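Local coordinates for protein allergen Bos d 2 (Bos taurus, PDB 4WFV) that probably carries pheromones, as a secreted odorant-binding lipocalin and a major allergen of cattle dander, at residues E68-K71 with V77-L80; L35-R40 with L80-T85. All coordinates share one frame; numbering follows the deposited sequence.

Interactions 1 and 2 lie along one run of chain, and their centres are about 10 Å apart. Both contain Leu80. In interaction 1, strand 77-81 pairs with strand 62-74. Beyond Leu80 the chain passes into the turn of interaction 2, where it meets Leu35 and Asn37. Glu68 joins the two regions directly: its OE2 packs 3.4 Å from Phe82 CD1. Both contacts belong to the wall and rim of a lipocalin barrel, the fold that holds a small-molecule cavity. By comparison with other lipocalins, interaction 2 lies at the open end, between the long first loop and the turn after strand 77-81.

Interaction 1. Residues E68-K71 with V77-L80; sequences EVAK and VYVL
Ala70 CB sits against Tyr78 and Leu80 at once. It is 3.7 Å from Tyr78 CB, and on another side it meets Leu80 CD2 at 3.9 Å. Tyr78 CG is anti to its own carbonyl carbon and beside the backbone N (chi1 -62°). This swings the ring toward the backbone of Lys71, so that Tyr78 CD2 lies 3.6 Å from Lys71 C. The phenol end is fixed by a hydrogen bond from OH to Cys48 O. Leu80 turns its two methyls to different neighbours: CD2 goes to Ala70, and CD1 reaches Glu68 CB at 4.0 Å.

The segments form part of the antiparallel beta hairpin made by strands 62-74 and 77-81, in the wall of a lipocalin barrel. Lys71 and Val79 are a hydrogen-bonded pair. Lys71 N donates to Val79 O at 3.0 Å, and Val79 N donates to Lys71 O at 2.8 Å. Each carbonyl also has a bent CA-H...O contact, from Ala70 CA to Val79 O and from Tyr78 CA to Lys71 O. The short strand segments run at 132° to each other, well off exact antiparallel. Lys71 and Val79 project from the sheet face opposite to that of Ala70 and Tyr78. Lys71 runs outward there, with a long, weak ion pair to Glu49. Strand 50-59 flanks residues 68-71, with a backbone hydrogen bond between Leu51 and Ala70. On the far side, strand 85-93 pairs with residues 77-80 through Leu88 and Asn86.

Interaction 2. Residues L35-R40 with L80-T85; sequences LRNYYR and LEFYGT
Leu35 and Tyr83 bring the two backbones closest, yet their CA atoms are still 7.8 Å apart, and the contact is made by side chains. Residues 35-36 are loop leading toward strand 38-45. Residues 82-84 turn the chain out of strand 77-81, and Phe82 N donates to Gly84 O at 2.8 Å across that turn. At Gly84 (phi 109°) a CB would jam against Tyr83 O, which calls for glycine.

Phe82 CG is anti to the backbone N (chi1 -179°), which sends the ring across to Asn37. The Asn37 amide meets the ring edge: ND2 lies near the ring plane, 3.7 Å from CE2. The amide and ring planes stand 75° apart. Asn37 ND2 is hydrogen-bonded to Pro34 O. Leu35 CD2 packs more loosely, 4.4 Å from both Phe82 CD2 and Tyr83 CB. Tyr83 CD2 in turn lies 3.6 Å above one face of the Phe82 ring, offset toward the rim.

The contact joins the long loop before strand 38-45 to the turn between strands 77-81 and 85-93, at what is the open end of the lipocalin barrel in relatives. Phe82 also touches Leu66 of strand 62-74, and Leu35 touches Met113 of strand 110-118.

Interaction 1. Residues E68-K71 with V77-L80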
loop_
_atom_site.group_PDB
_atom_site.type_symbol
_atom_site.label_atom_id
_atom_site.label_comp_id
_atom_site.label_asym_id
_atom_site.label_seq_id
_atom_site.Cartn_x
_atom_site.Cartn_y
_atom_site.Cartn_z
ATOM N N GLU A 68 -11.006 -0.113 5.654
ATOM C CA GLU A 68 -10.323 -0.520 6.880
ATOM C C GLU A 68 -9.758 0.693 7.612
ATOM O O GLU A 68 -9.320 1.656 6.989
ATOM C CB GLU A 68 -9.188 -1.502 6.564
ATOM C CG GLU A 68 -9.634 -2.815 5.939
ATOM C CD GLU A 68 -10.184 -3.788 6.962
ATOM O OE1 GLU A 68 -9.988 -3.543 8.170
ATOM O OE2 GLU A 68 -10.819 -4.786 6.560
ATOM N N VAL A 69 -9.758 0.651 8.939
ATOM C CA VAL A 69 -9.187 1.736 9.715
ATOM C C VAL A 69 -7.901 1.268 10.377
ATOM O O VAL A 69 -7.867 0.216 11.021
ATOM C CB VAL A 69 -10.176 2.252 10.783
ATOM C CG1 VAL A 69 -9.533 3.346 11.621
ATOM C CG2 VAL A 69 -11.442 2.763 10.116
ATOM N N ALA A 70 -6.836 2.038 10.191
ATOM C CA ALA A 70 -5.545 1.738 10.796
ATOM C C ALA A 70 -5.247 2.753 11.897
ATOM O O ALA A 70 -5.459 3.946 11.717
ATOM C CB ALA A 70 -4.454 1.775 9.738
ATOM N N LYS A 71 -4.744 2.277 13.028
ATOM C CA LYS A 71 -4.453 3.139 14.175
ATOM C C LYS A 71 -2.963 3.420 14.312
ATOM O O LYS A 71 -2.153 2.507 14.218
ATOM C CB LYS A 71 -4.955 2.466 15.452
ATOM C CG LYS A 71 -4.613 3.221 16.730
ATOM C CD LYS A 71 -5.329 4.552 16.814
ATOM C CE LYS A 71 -4.942 5.292 18.086
ATOM N NZ LYS A 71 -5.590 6.628 18.182
ATOM N N VAL A 77 3.758 4.928 11.534
ATOM C CA VAL A 77 3.520 3.491 11.555
ATOM C C VAL A 77 2.157 3.243 12.164
ATOM O O VAL A 77 1.883 3.692 13.289
ATOM C CB VAL A 77 4.578 2.747 12.372
ATOM C CG1 VAL A 77 4.259 1.256 12.384
ATOM C CG2 VAL A 77 5.966 2.984 11.778
ATOM N N TYR A 78 1.313 2.538 11.416
ATOM C CA TYR A 78 -0.061 2.242 11.808
ATOM C C TYR A 78 -0.262 0.740 11.928
ATOM O O TYR A 78 0.494 -0.039 11.352
ATOM C CB TYR A 78 -1.034 2.812 10.771
ATOM C CG TYR A 78 -0.952 4.311 10.663
ATOM C CD1 TYR A 78 0.063 4.922 9.928
ATOM C CD2 TYR A 78 -1.871 5.116 11.310
ATOM C CE1 TYR A 78 0.152 6.308 9.839
ATOM C CE2 TYR A 78 -1.786 6.497 11.232
ATOM C CZ TYR A 78 -0.780 7.079 10.492
ATOM O OH TYR A 78 -0.701 8.457 10.421
ATOM N N VAL A 79 -1.275 0.339 12.689
ATOM C CA VAL A 79 -1.620 -1.075 12.810
ATOM C C VAL A 79 -3.034 -1.323 12.317
ATOM O O VAL A 79 -3.941 -0.525 12.559
ATOM C CB VAL A 79 -1.505 -1.550 14.273
ATOM C CG1 VAL A 79 -2.034 -2.972 14.433
ATOM C CG2 VAL A 79 -0.060 -1.493 14.721
ATOM N N LEU A 80 -3.235 -2.428 11.610
ATOM C CA LEU A 80 -4.585 -2.837 11.252
ATOM C C LEU A 80 -4.675 -4.340 11.057
ATOM O O LEU A 80 -3.696 -4.992 10.665
ATOM C CB LEU A 80 -5.085 -2.108 10.009
ATOM C CG LEU A 80 -4.408 -2.424 8.682
ATOM C CD1 LEU A 80 -5.368 -2.133 7.534
ATOM C CD2 LEU A 80 -3.116 -1.648 8.528
#

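Interaction 2. Residues L35-R40 with L80-T85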
loop_
_atom_site.group_PDB
_atom_site.type_symbol
_atom_site.label_atom_id
_atom_site.label_comp_id
_atom_site.label_asym_id
_atom_site.label_seq_id
_atom_site.Cartn_x
_atom_site.Cartn_y
_atom_site.Cartn_z
ATOM N N LEU A 35 -3.242 -9.722 -0.099
ATOM C CA LEU A 35 -2.656 -8.390 0.065
ATOM C C LEU A 35 -2.492 -7.667 -1.252
ATOM O O LEU A 35 -1.719 -6.723 -1.342
ATOM C CB LEU A 35 -1.298 -8.468 0.780
ATOM C CG LEU A 35 -1.349 -9.292 2.073
ATOM C CD1 LEU A 35 0.020 -9.302 2.776
ATOM C CD2 LEU A 35 -2.449 -8.773 2.995
ATOM N N ARG A 36 -3.213 -8.110 -2.275
ATOM C CA ARG A 36 -3.335 -7.335 -3.507
ATOM C C ARG A 36 -4.612 -6.515 -3.416
ATOM O O ARG A 36 -5.716 -7.035 -3.571
ATOM C CB ARG A 36 -3.375 -8.250 -4.719
ATOM C CG ARG A 36 -3.130 -7.527 -6.043
ATOM C CD ARG A 36 -3.303 -8.491 -7.188
ATOM N NE ARG A 36 -3.087 -7.920 -8.511
ATOM C CZ ARG A 36 -1.959 -8.026 -9.213
ATOM N NH1 ARG A 36 -0.902 -8.635 -8.698
ATOM N NH2 ARG A 36 -1.879 -7.515 -10.428
ATOM N N ASN A 37 -4.452 -5.238 -3.105
ATOM C CA ASN A 37 -5.579 -4.396 -2.735
ATOM C C ASN A 37 -5.589 -3.152 -3.604
ATOM O O ASN A 37 -4.592 -2.427 -3.687
ATOM C CB ASN A 37 -5.482 -4.027 -1.252
ATOM C CG ASN A 37 -5.254 -5.243 -0.364
ATOM O OD1 ASN A 37 -4.394 -5.228 0.520
ATOM N ND2 ASN A 37 -6.009 -6.308 -0.615
ATOM N N TYR A 38 -6.719 -2.915 -4.265
ATOM C CA TYR A 38 -6.820 -1.827 -5.227
ATOM C C TYR A 38 -7.340 -0.561 -4.556
ATOM O O TYR A 38 -8.554 -0.344 -4.438
ATOM C CB TYR A 38 -7.689 -2.247 -6.420
ATOM C CG TYR A 38 -7.155 -3.461 -7.153
ATOM C CD1 TYR A 38 -6.096 -3.353 -8.048
ATOM C CD2 TYR A 38 -7.711 -4.720 -6.949
ATOM C CE1 TYR A 38 -5.604 -4.473 -8.732
ATOM C CE2 TYR A 38 -7.228 -5.846 -7.625
ATOM C CZ TYR A 38 -6.174 -5.705 -8.510
ATOM O OH TYR A 38 -5.691 -6.804 -9.185
ATOM N N TYR A 39 -6.396 0.279 -4.137
ATOM C CA TYR A 39 -6.697 1.514 -3.417
ATOM C C TYR A 39 -7.637 2.412 -4.185
ATOM O O TYR A 39 -7.574 2.492 -5.410
ATOM C CB TYR A 39 -5.407 2.300 -3.171
ATOM C CG TYR A 39 -4.626 1.856 -1.955
ATOM C CD1 TYR A 39 -3.907 0.662 -1.957
ATOM C CD2 TYR A 39 -4.594 2.638 -0.807
ATOM C CE1 TYR A 39 -3.183 0.254 -0.848
ATOM C CE2 TYR A 39 -3.866 2.242 0.311
ATOM C CZ TYR A 39 -3.165 1.054 0.286
ATOM O OH TYR A 39 -2.458 0.678 1.417
ATOM N N ARG A 40 -8.503 3.095 -3.443
ATOM C CA ARG A 40 -9.334 4.156 -4.015
ATOM C C ARG A 40 -9.208 5.456 -3.234
ATOM O O ARG A 40 -9.190 6.536 -3.825
ATOM C CB ARG A 40 -10.802 3.713 -4.114
ATOM C CG ARG A 40 -11.043 2.585 -5.122
ATOM C CD ARG A 40 -10.864 3.080 -6.548
ATOM N NE ARG A 40 -11.178 2.074 -7.554
ATOM C CZ ARG A 40 -10.306 1.205 -8.061
ATOM N NH1 ARG A 40 -9.037 1.193 -7.657
ATOM N NH2 ARG A 40 -10.709 0.365 -9.006
ATOM N N LEU A 80 -3.235 -2.428 11.610
ATOM C CA LEU A 80 -4.585 -2.837 11.252
ATOM C C LEU A 80 -4.675 -4.340 11.057
ATOM O O LEU A 80 -3.696 -4.992 10.665
ATOM C CB LEU A 80 -5.085 -2.108 10.009
ATOM C CG LEU A 80 -4.408 -2.424 8.682
ATOM C CD1 LEU A 80 -5.368 -2.133 7.534
ATOM C CD2 LEU A 80 -3.116 -1.648 8.528
ATOM N N GLU A 81 -5.850 -4.883 11.359
ATOM C CA GLU A 81 -6.128 -6.292 11.130
ATOM C C GLU A 81 -6.758 -6.473 9.766
ATOM O O GLU A 81 -7.814 -5.908 9.477
ATOM C CB GLU A 81 -7.085 -6.848 12.193
ATOM C CG GLU A 81 -6.465 -7.103 13.540
ATOM C CD GLU A 81 -5.337 -8.103 13.470
ATOM O OE1 GLU A 81 -5.543 -9.217 12.941
ATOM O OE2 GLU A 81 -4.241 -7.756 13.937
ATOM N N PHE A 82 -6.111 -7.277 8.935
ATOM C CA PHE A 82 -6.614 -7.602 7.615
ATOM C C PHE A 82 -5.795 -8.766 7.087
ATOM O O PHE A 82 -4.609 -8.620 6.819
ATOM C CB PHE A 82 -6.506 -6.386 6.690
ATOM C CG PHE A 82 -7.029 -6.634 5.315
ATOM C CD1 PHE A 82 -8.388 -6.739 5.085
ATOM C CD2 PHE A 82 -6.157 -6.759 4.246
ATOM C CE1 PHE A 82 -8.870 -6.973 3.800
ATOM C CE2 PHE A 82 -6.637 -6.997 2.969
ATOM C CZ PHE A 82 -7.996 -7.108 2.757
ATOM N N TYR A 83 -6.430 -9.928 6.958
ATOM C CA TYR A 83 -5.729 -11.165 6.621
ATOM C C TYR A 83 -4.482 -11.334 7.478
ATOM O O TYR A 83 -3.387 -11.587 6.982
ATOM C CB TYR A 83 -5.399 -11.230 5.129
ATOM C CG TYR A 83 -6.591 -11.521 4.235
ATOM C CD1 TYR A 83 -7.261 -12.732 4.308
ATOM C CD2 TYR A 83 -7.012 -10.597 3.284
ATOM C CE1 TYR A 83 -8.344 -13.004 3.476
ATOM C CE2 TYR A 83 -8.082 -10.863 2.450
ATOM C CZ TYR A 83 -8.741 -12.063 2.551
ATOM O OH TYR A 83 -9.813 -12.322 1.718
ATOM N N GLY A 84 -4.685 -11.206 8.785
ATOM C CA GLY A 84 -3.598 -11.233 9.739
ATOM C C GLY A 84 -3.390 -9.850 10.318
ATOM O O GLY A 84 -4.219 -8.952 10.165
ATOM N N THR A 85 -2.267 -9.679 10.995
ATOM C CA THR A 85 -1.960 -8.429 11.658
ATOM C C THR A 85 -0.889 -7.699 10.878
ATOM O O THR A 85 0.140 -8.274 10.521
ATOM C CB THR A 85 -1.504 -8.681 13.093
ATOM O OG1 THR A 85 -2.533 -9.401 13.780
ATOM C CG2 THR A 85 -1.255 -7.364 13.811
#